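Angiogenin-1 (Salmo salar, PDB 7BFK) probably cleaves RNA as a secreted endonuclease of the pancreatic ribonuclease family. Local coordinates at residues P75-I80 with S97-V103. Sequence-based numbering, arbitrary orientation.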
loop_
_atom_site.group_PDB
_atom_site.type_symbol
_atom_site.label_atom_id
_atom_site.label_comp_id
_atom_site.label_asym_id
_atom_site.label_seq_id
_atom_site.Cartn_x
_atom_site.Cartn_y
_atom_site.Cartn_z
ATOM N N PRO A 75 3.854 -1.334 14.743
ATOM C CA PRO A 75 3.603 -2.289 13.676
ATOM C C PRO A 75 2.116 -2.290 13.293
ATOM O O PRO A 75 1.284 -1.957 14.124
ATOM C CB PRO A 75 4.017 -3.619 14.305
ATOM C CG PRO A 75 3.697 -3.429 15.766
ATOM C CD PRO A 75 4.030 -1.982 16.059
ATOM N N PHE A 76 1.829 -2.664 12.052
ATOM C CA PHE A 76 0.479 -2.782 11.476
ATOM C C PHE A 76 0.264 -4.218 10.987
ATOM O O PHE A 76 1.257 -4.899 10.638
ATOM C CB PHE A 76 0.313 -1.818 10.285
ATOM C CG PHE A 76 0.182 -0.367 10.648
ATOM C CD1 PHE A 76 1.303 0.417 10.864
ATOM C CD2 PHE A 76 -1.070 0.214 10.815
ATOM C CE1 PHE A 76 1.170 1.752 11.210
ATOM C CE2 PHE A 76 -1.193 1.555 11.160
ATOM C CZ PHE A 76 -0.074 2.315 11.362
ATOM N N SER A 77 -0.978 -4.700 11.016
ATOM C CA SER A 77 -1.370 -5.927 10.297
ATOM C C SER A 77 -1.371 -5.563 8.823
ATOM O O SER A 77 -1.970 -4.526 8.482
ATOM C CB SER A 77 -2.717 -6.468 10.686
ATOM O OG SER A 77 -2.648 -7.105 11.930
ATOM N N VAL A 78 -0.709 -6.360 7.998
ATOM C CA VAL A 78 -0.664 -6.109 6.537
ATOM C C VAL A 78 -1.010 -7.399 5.812
ATOM O O VAL A 78 -0.869 -8.501 6.387
ATOM C CB VAL A 78 0.703 -5.552 6.081
ATOM C CG1 VAL A 78 1.030 -4.232 6.761
ATOM C CG2 VAL A 78 1.826 -6.552 6.294
ATOM N N VAL A 79 -1.486 -7.235 4.594
ATOM C CA VAL A 79 -1.709 -8.319 3.614
ATOM C C VAL A 79 -0.853 -7.952 2.408
ATOM O O VAL A 79 -0.989 -6.815 1.916
ATOM C CB VAL A 79 -3.191 -8.498 3.241
ATOM C CG1 VAL A 79 -3.331 -9.362 1.998
ATOM C CG2 VAL A 79 -4.002 -9.074 4.409
ATOM N N ILE A 80 -0.004 -8.876 1.973
ATOM C CA ILE A 80 0.883 -8.726 0.796
ATOM C C ILE A 80 0.358 -9.645 -0.303
ATOM O O ILE A 80 0.237 -10.885 -0.063
ATOM C CB ILE A 80 2.347 -9.032 1.174
ATOM C CG1 ILE A 80 2.801 -8.169 2.355
ATOM C CG2 ILE A 80 3.278 -8.865 -0.029
ATOM C CD1 ILE A 80 3.915 -8.765 3.145
ATOM N N SER A 97 -0.362 -13.180 1.495
ATOM C CA SER A 97 0.315 -13.514 2.764
ATOM C C SER A 97 0.019 -12.417 3.779
ATOM O O SER A 97 -0.257 -11.253 3.386
ATOM C CB SER A 97 1.792 -13.767 2.579
ATOM O OG SER A 97 2.420 -12.674 1.950
ATOM N N SER A 98 -0.008 -12.799 5.039
ATOM C CA SER A 98 -0.295 -11.900 6.166
ATOM C C SER A 98 1.000 -11.706 6.935
ATOM O O SER A 98 1.846 -12.626 6.912
ATOM C CB SER A 98 -1.390 -12.466 7.030
ATOM O OG SER A 98 -1.784 -11.511 7.993
ATOM N N ALA A 99 1.171 -10.540 7.537
ATOM C CA ALA A 99 2.330 -10.205 8.380
ATOM C C ALA A 99 1.963 -9.051 9.308
ATOM O O ALA A 99 0.927 -8.379 9.091
ATOM C CB ALA A 99 3.528 -9.853 7.523
ATOM N N THR A 100 2.785 -8.861 10.327
ATOM C CA THR A 100 2.691 -7.756 11.283
ATOM C C THR A 100 4.018 -7.020 11.198
ATOM O O THR A 100 5.026 -7.595 11.611
ATOM C CB THR A 100 2.346 -8.240 12.692
ATOM O OG1 THR A 100 1.160 -9.031 12.599
ATOM C CG2 THR A 100 2.132 -7.072 13.620
ATOM N N LYS A 101 4.019 -5.805 10.661
ATOM C CA LYS A 101 5.293 -5.090 10.399
ATOM C C LYS A 101 5.128 -3.584 10.498
ATOM O O LYS A 101 4.008 -3.068 10.312
ATOM C CB LYS A 101 5.816 -5.499 9.012
ATOM C CG LYS A 101 6.354 -6.925 8.984
ATOM C CD LYS A 101 7.409 -7.209 7.980
ATOM C CE LYS A 101 8.041 -8.573 8.182
ATOM N NZ LYS A 101 8.890 -8.606 9.394
ATOM N N LYS A 102 6.211 -2.906 10.851
ATOM C CA LYS A 102 6.279 -1.441 10.738
ATOM C C LYS A 102 6.250 -1.192 9.233
ATOM O O LYS A 102 6.820 -2.033 8.484
ATOM C CB LYS A 102 7.518 -0.882 11.431
ATOM C CG LYS A 102 7.577 -1.205 12.919
ATOM C CD LYS A 102 8.671 -0.494 13.662
ATOM C CE LYS A 102 8.934 -1.087 15.026
ATOM N NZ LYS A 102 7.677 -1.521 15.667
ATOM N N VAL A 103 5.573 -0.143 8.798
ATOM C CA VAL A 103 5.468 0.168 7.349
ATOM C C VAL A 103 6.354 1.377 7.045
ATOM O O VAL A 103 6.613 2.202 7.964
ATOM C CB VAL A 103 4.013 0.391 6.937
ATOM C CG1 VAL A 103 3.203 -0.880 7.110
ATOM C CG2 VAL A 103 3.395 1.549 7.711
HETATM O O HOH W 1 2.440 -12.737 -0.771
#
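Strands 76-80 and 97-103 run antiparallel, their axes 4.7 Å apart at closest approach, and three hydrogen-bonded pairs, F76 with K101, V78 with A99 and I80 with S97, join them through six backbone bonds. At the open end of this register F76 N reaches K101 O at 2.8 Å almost straight along its N-H (173°), yet approaches from well above the carbonyl plane, 48° out of it. The strand bends at K102, whose CB points away from 75-80. This brings V103 against F76 and V78, on the side of the sheet where both side chains lie. The two methyls of V103 divide the work: CG1 meets V78 CG1 at 4.0 Å, while CG2 lies 3.9 Å from F76 CD1, the side chains of V103 and F76 crossing at about a right angle. V78 turns its other methyl, CG2, to the CB of A99 (3.9 Å). Beyond the last paired residue, K102 runs alongside P75, and a bend at chi4 (-37°) brings its NZ to 3.7 Å from P75 CD. With K102 cut back to an alanine, the P75 ring would probably lose the aliphatic chain and ammonium group that lie beside it. T100 CG2 reaches P75 CB at 4.0 Å, elsewhere on the ring. At the opposite end a water donates to I80 O and hydrogen-bonds S97 OG, so I80 O accepts from both this water and S97 N. Strand 43-47 and its continuation flank the other edge of 76-80, placing this pair within the central antiparallel sheet of the ribonuclease A fold. The chemistry is therefore divided: main-chain bonds fix the register, and apolar contacts of V103 with F76 and V78 pack part of one face, which I57 and strand 43-47 help to cover.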